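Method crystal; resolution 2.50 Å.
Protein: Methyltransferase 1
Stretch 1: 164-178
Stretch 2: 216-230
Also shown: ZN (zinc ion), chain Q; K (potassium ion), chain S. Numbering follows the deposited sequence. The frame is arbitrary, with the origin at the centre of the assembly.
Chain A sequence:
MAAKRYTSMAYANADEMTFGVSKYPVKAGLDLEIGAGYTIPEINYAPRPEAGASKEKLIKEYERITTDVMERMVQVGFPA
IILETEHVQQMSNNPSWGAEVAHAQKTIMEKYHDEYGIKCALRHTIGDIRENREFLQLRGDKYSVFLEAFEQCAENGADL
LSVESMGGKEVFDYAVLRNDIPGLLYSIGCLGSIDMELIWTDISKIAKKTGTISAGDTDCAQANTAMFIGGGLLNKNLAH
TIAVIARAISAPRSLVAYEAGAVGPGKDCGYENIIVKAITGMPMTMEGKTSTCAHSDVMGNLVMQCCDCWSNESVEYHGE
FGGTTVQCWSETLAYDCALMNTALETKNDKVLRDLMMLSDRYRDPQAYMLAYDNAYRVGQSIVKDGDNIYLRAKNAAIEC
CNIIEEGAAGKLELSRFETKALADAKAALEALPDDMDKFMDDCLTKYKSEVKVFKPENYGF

Stretch 1, residues 164-178: ESMGGKEVFDYAVLR
Stretch 2, residues 216-230: GDTDCAQANTAMFIG

Two loop-to-helix segments of one chain run side by side: helix 169-176 and helix 220-230 point the same way, their axes 19° apart (signed -19°) and 9.5 Å at closest approach. The register is set by CA neighbours: Glu 164 CA lies 5.5 Å from Thr 218 CA, Lys 169 CA 6.2 Å from Gln 222 CA, and Val 176 CA 6.8 Å from Ala 226 CA.

Glu 164 (chi1 -35°, chi2 -144°) brings its carboxylate to two metals, one oxygen for each. Glu 164 OE1 binds zinc at 2.1 Å and Glu 164 OE2 binds potassium at 2.4 Å; Cys 220 SG (Cys 220 chi1 t), a favoured soft ligand, binds the same zinc at 2.2 Å. Ser 165, extended at -84/157 with chi1 p, is gripped by both carboxylate oxygens of Asp 217 (chi1 t): Ser 165 N donates to Asp 217 OD1 (3.1 Å, nearly linear) and Ser 165 OG to Asp 217 OD2 (2.7 Å). A water donates to Ser 165 O (2.9 Å) and Thr 218 O (2.7 Å) and accepts from Ala 221 N (2.8 Å).

Met 166 (-105/6) and Gly 167 (-48/123) begin a type II beta turn closed by Lys 169 N to Met 166 O (2.9 Å). Gly 168, the N-cap, adopts 83/1, which calls for glycine; a CB would also lie 2.6 Å from Gln 222 NE2. Lys 169 (chi1 and chi2 t) lays Lys 169 CD 4.2 Å from Ala 221 CB, while its end leads away.

Phe 172 (chi1 165°, chi2 88°) points toward helix 220-230 as a knob among Ala 221, Gln 222, Thr 225 and Ala 226. There the helix widens into a pi-type turn at 220-224, Gln 222 at -127/-78. Gln 222 CA sits 3.7 Å from the Phe 172 ring centroid, 4° off the normal, a CH-pi contact suited to a flat aromatic; Ala 226 N lies at the ring edge. A second water donates to Asp 173 OD1 (2.9 Å) and Ala 221 O (2.5 Å), accepting from Thr 225 OG1 (3.0 Å).

Val 176 (chi1 p) fits its compact branches against the partner helix, Val 176 CG2 to Ala 226 CB (4.1 Å) and Val 176 CG1 to Ile 229 CD1 (3.9 Å).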

# COMPACT_ATOMS: atom_id res chain seq x y z
N GLU A 164 -17.93 -6.41 -14.77
CA GLU A 164 -18.21 -4.98 -14.79
C GLU A 164 -18.77 -4.65 -16.17
O GLU A 164 -18.00 -4.41 -17.10
CB GLU A 164 -16.94 -4.18 -14.57
CG GLU A 164 -15.99 -4.85 -13.65
CD GLU A 164 -15.24 -3.88 -12.78
OE1 GLU A 164 -15.35 -2.66 -12.97
OE2 GLU A 164 -14.50 -4.33 -11.88
N SER A 165 -20.09 -4.68 -16.32
CA SER A 165 -20.67 -4.62 -17.67
C SER A 165 -20.82 -3.21 -18.26
O SER A 165 -20.87 -2.23 -17.52
CB SER A 165 -21.95 -5.45 -17.77
OG SER A 165 -22.94 -5.03 -16.86
N MET A 166 -20.88 -3.13 -19.59
CA MET A 166 -20.74 -1.88 -20.31
C MET A 166 -22.05 -1.29 -20.87
O MET A 166 -22.03 -0.28 -21.60
CB MET A 166 -19.76 -2.08 -21.46
CG MET A 166 -18.34 -2.49 -21.12
SD MET A 166 -17.36 -2.81 -22.66
CE MET A 166 -18.30 -4.11 -23.48
N GLY A 167 -23.19 -1.89 -20.56
CA GLY A 167 -24.47 -1.33 -21.04
C GLY A 167 -24.60 0.17 -20.80
O GLY A 167 -24.49 0.64 -19.67
N GLY A 168 -24.81 0.93 -21.87
CA GLY A 168 -25.02 2.37 -21.74
C GLY A 168 -23.73 3.19 -21.66
O GLY A 168 -23.77 4.43 -21.54
N LYS A 169 -22.58 2.53 -21.73
CA LYS A 169 -21.29 3.19 -21.63
C LYS A 169 -21.09 4.31 -22.68
O LYS A 169 -20.62 5.41 -22.36
CB LYS A 169 -20.18 2.13 -21.70
CG LYS A 169 -18.76 2.62 -21.80
CD LYS A 169 -17.78 1.47 -21.56
CE LYS A 169 -17.33 0.78 -22.83
NZ LYS A 169 -16.04 1.33 -23.33
N GLU A 170 -21.46 4.03 -23.93
CA GLU A 170 -21.23 4.95 -25.04
C GLU A 170 -22.01 6.27 -24.90
O GLU A 170 -21.48 7.34 -25.16
CB GLU A 170 -21.49 4.27 -26.41
CG GLU A 170 -22.98 4.10 -26.88
CD GLU A 170 -23.85 3.20 -25.96
OE1 GLU A 170 -24.08 3.56 -24.78
OE2 GLU A 170 -24.36 2.16 -26.45
N VAL A 171 -23.26 6.18 -24.47
CA VAL A 171 -24.05 7.40 -24.27
C VAL A 171 -23.65 8.13 -22.99
O VAL A 171 -23.66 9.37 -22.96
CB VAL A 171 -25.58 7.14 -24.33
CG1 VAL A 171 -26.34 8.45 -24.12
CG2 VAL A 171 -25.94 6.53 -25.66
N PHE A 172 -23.28 7.37 -21.95
CA PHE A 172 -22.74 7.96 -20.72
C PHE A 172 -21.48 8.80 -20.99
O PHE A 172 -21.37 9.93 -20.50
CB PHE A 172 -22.42 6.89 -19.64
CG PHE A 172 -21.55 7.43 -18.53
CD1 PHE A 172 -22.11 8.04 -17.42
CD2 PHE A 172 -20.15 7.39 -18.65
CE1 PHE A 172 -21.34 8.59 -16.44
CE2 PHE A 172 -19.35 7.95 -17.66
CZ PHE A 172 -19.96 8.55 -16.55
N ASP A 173 -20.54 8.25 -21.75
CA ASP A 173 -19.26 8.94 -22.02
C ASP A 173 -19.46 10.27 -22.70
O ASP A 173 -18.75 11.24 -22.39
CB ASP A 173 -18.36 8.08 -22.88
CG ASP A 173 -17.68 6.97 -22.10
OD1 ASP A 173 -17.56 7.04 -20.85
OD2 ASP A 173 -17.26 6.00 -22.77
N TYR A 174 -20.41 10.30 -23.65
CA TYR A 174 -20.86 11.52 -24.29
C TYR A 174 -21.55 12.46 -23.29
O TYR A 174 -21.14 13.61 -23.16
CB TYR A 174 -21.78 11.19 -25.50
CG TYR A 174 -22.43 12.40 -26.14
CD1 TYR A 174 -23.72 12.78 -25.78
CD2 TYR A 174 -21.74 13.17 -27.10
CE1 TYR A 174 -24.34 13.89 -26.35
CE2 TYR A 174 -22.35 14.30 -27.71
CZ TYR A 174 -23.66 14.65 -27.32
OH TYR A 174 -24.31 15.74 -27.88
N ALA A 175 -22.57 11.97 -22.58
CA ALA A 175 -23.32 12.78 -21.61
C ALA A 175 -22.48 13.38 -20.46
O ALA A 175 -22.69 14.54 -20.09
CB ALA A 175 -24.47 11.98 -21.04
N VAL A 176 -21.56 12.59 -19.90
CA VAL A 176 -20.80 13.04 -18.73
C VAL A 176 -19.86 14.22 -19.01
O VAL A 176 -19.54 14.99 -18.12
CB VAL A 176 -20.07 11.88 -17.98
CG1 VAL A 176 -18.76 11.50 -18.65
CG2 VAL A 176 -19.88 12.25 -16.54
N LEU A 177 -19.43 14.37 -20.25
CA LEU A 177 -18.59 15.51 -20.62
C LEU A 177 -19.41 16.79 -20.84
O LEU A 177 -18.84 17.84 -21.09
CB LEU A 177 -17.76 15.19 -21.87
CG LEU A 177 -16.37 14.54 -21.77
CD1 LEU A 177 -15.93 14.13 -20.37
CD2 LEU A 177 -16.23 13.37 -22.72
N ARG A 178 -20.74 16.70 -20.73
CA ARG A 178 -21.62 17.79 -21.16
C ARG A 178 -22.67 18.22 -20.18
O ARG A 178 -23.55 19.00 -20.54
CB ARG A 178 -22.27 17.45 -22.52
CG ARG A 178 -21.23 17.16 -23.59
CD ARG A 178 -21.73 16.68 -24.95
NE ARG A 178 -20.60 16.79 -25.89
CZ ARG A 178 -19.58 15.93 -25.97
NH1 ARG A 178 -19.55 14.82 -25.23
NH2 ARG A 178 -18.60 16.17 -26.82
N GLY A 216 -22.76 -10.59 -8.64
CA GLY A 216 -23.29 -9.27 -8.96
C GLY A 216 -22.31 -8.43 -9.76
O GLY A 216 -21.16 -8.83 -9.96
N ASP A 217 -22.76 -7.24 -10.17
CA ASP A 217 -22.15 -6.35 -11.17
C ASP A 217 -21.76 -5.03 -10.46
O ASP A 217 -21.74 -4.97 -9.23
CB ASP A 217 -23.22 -6.04 -12.23
CG ASP A 217 -22.65 -5.72 -13.60
OD1 ASP A 217 -21.87 -4.76 -13.75
OD2 ASP A 217 -23.05 -6.40 -14.56
N THR A 218 -21.48 -3.98 -11.22
CA THR A 218 -21.06 -2.68 -10.68
C THR A 218 -21.22 -1.71 -11.78
O THR A 218 -20.77 -1.97 -12.91
CB THR A 218 -19.52 -2.51 -10.63
OG1 THR A 218 -18.92 -3.61 -10.01
CG2 THR A 218 -19.12 -1.29 -9.94
N ASP A 219 -21.71 -0.53 -11.43
CA ASP A 219 -21.72 0.52 -12.41
C ASP A 219 -20.39 1.22 -12.66
O ASP A 219 -20.39 2.43 -12.99
CB ASP A 219 -22.75 1.56 -12.10
CG ASP A 219 -23.24 2.23 -13.35
OD1 ASP A 219 -23.43 1.51 -14.37
OD2 ASP A 219 -23.41 3.47 -13.32
N CYS A 220 -19.28 0.48 -12.54
CA CYS A 220 -17.94 1.04 -12.71
C CYS A 220 -17.77 1.86 -13.98
O CYS A 220 -17.21 2.96 -13.97
CB CYS A 220 -16.91 -0.06 -12.75
SG CYS A 220 -15.26 0.56 -12.17
N ALA A 221 -18.29 1.32 -15.09
CA ALA A 221 -18.12 1.90 -16.41
C ALA A 221 -18.82 3.25 -16.55
O ALA A 221 -18.53 3.99 -17.49
CB ALA A 221 -18.56 0.92 -17.49
N GLN A 222 -19.69 3.59 -15.61
CA GLN A 222 -20.45 4.85 -15.68
C GLN A 222 -20.28 5.64 -14.39
O GLN A 222 -19.51 6.58 -14.37
CB GLN A 222 -21.96 4.63 -16.00
CG GLN A 222 -22.24 3.94 -17.37
CD GLN A 222 -23.65 3.35 -17.47
OE1 GLN A 222 -24.16 2.77 -16.51
NE2 GLN A 222 -24.29 3.50 -18.62
N ALA A 223 -20.97 5.26 -13.31
CA ALA A 223 -20.76 5.94 -12.03
C ALA A 223 -19.26 6.13 -11.56
O ALA A 223 -18.90 7.26 -11.17
CB ALA A 223 -21.63 5.33 -10.93
N ASN A 224 -18.39 5.10 -11.64
CA ASN A 224 -17.00 5.35 -11.21
C ASN A 224 -16.27 6.31 -12.14
O ASN A 224 -15.48 7.14 -11.67
CB ASN A 224 -16.17 4.08 -10.84
CG ASN A 224 -16.72 3.32 -9.59
OD1 ASN A 224 -17.41 3.91 -8.70
ND2 ASN A 224 -16.43 1.99 -9.53
N THR A 225 -16.54 6.21 -13.45
CA THR A 225 -15.97 7.16 -14.41
C THR A 225 -16.36 8.59 -14.03
O THR A 225 -15.51 9.49 -14.00
CB THR A 225 -16.34 6.87 -15.90
OG1 THR A 225 -15.89 5.56 -16.31
CG2 THR A 225 -15.67 7.92 -16.84
N ALA A 226 -17.62 8.79 -13.68
CA ALA A 226 -18.03 10.11 -13.25
C ALA A 226 -17.24 10.55 -12.00
O ALA A 226 -16.80 11.69 -11.90
CB ALA A 226 -19.52 10.16 -13.01
N MET A 227 -17.03 9.63 -11.06
CA MET A 227 -16.33 9.95 -9.82
C MET A 227 -14.85 10.26 -10.06
O MET A 227 -14.28 11.15 -9.44
CB MET A 227 -16.45 8.79 -8.82
CG MET A 227 -15.65 8.98 -7.53
SD MET A 227 -15.96 7.72 -6.29
CE MET A 227 -14.85 6.45 -6.85
N PHE A 228 -14.24 9.52 -10.98
CA PHE A 228 -12.82 9.69 -11.21
C PHE A 228 -12.52 10.99 -11.93
O PHE A 228 -11.59 11.70 -11.57
CB PHE A 228 -12.21 8.47 -11.92
CG PHE A 228 -10.72 8.44 -11.84
CD1 PHE A 228 -9.93 9.15 -12.76
CD2 PHE A 228 -10.07 7.75 -10.80
CE1 PHE A 228 -8.52 9.14 -12.67
CE2 PHE A 228 -8.66 7.74 -10.72
CZ PHE A 228 -7.89 8.44 -11.65
N ILE A 229 -13.32 11.30 -12.94
CA ILE A 229 -13.31 12.62 -13.57
C ILE A 229 -13.60 13.75 -12.55
O ILE A 229 -13.00 14.81 -12.62
CB ILE A 229 -14.37 12.71 -14.69
CG1 ILE A 229 -14.14 11.64 -15.76
CG2 ILE A 229 -14.36 14.12 -15.32
CD1 ILE A 229 -15.27 11.66 -16.86
N GLY A 230 -14.54 13.52 -11.63
CA GLY A 230 -14.81 14.50 -10.56
C GLY A 230 -13.56 14.75 -9.72
O GLY A 230 -13.26 15.89 -9.31
ZN ZN Q . -14.57 -1.42 -11.43
K K S . -12.37 -3.27 -11.38
O HOH W 1 -19.49 -1.21 -15.15
O HOH W 2 -16.79 4.86 -19.12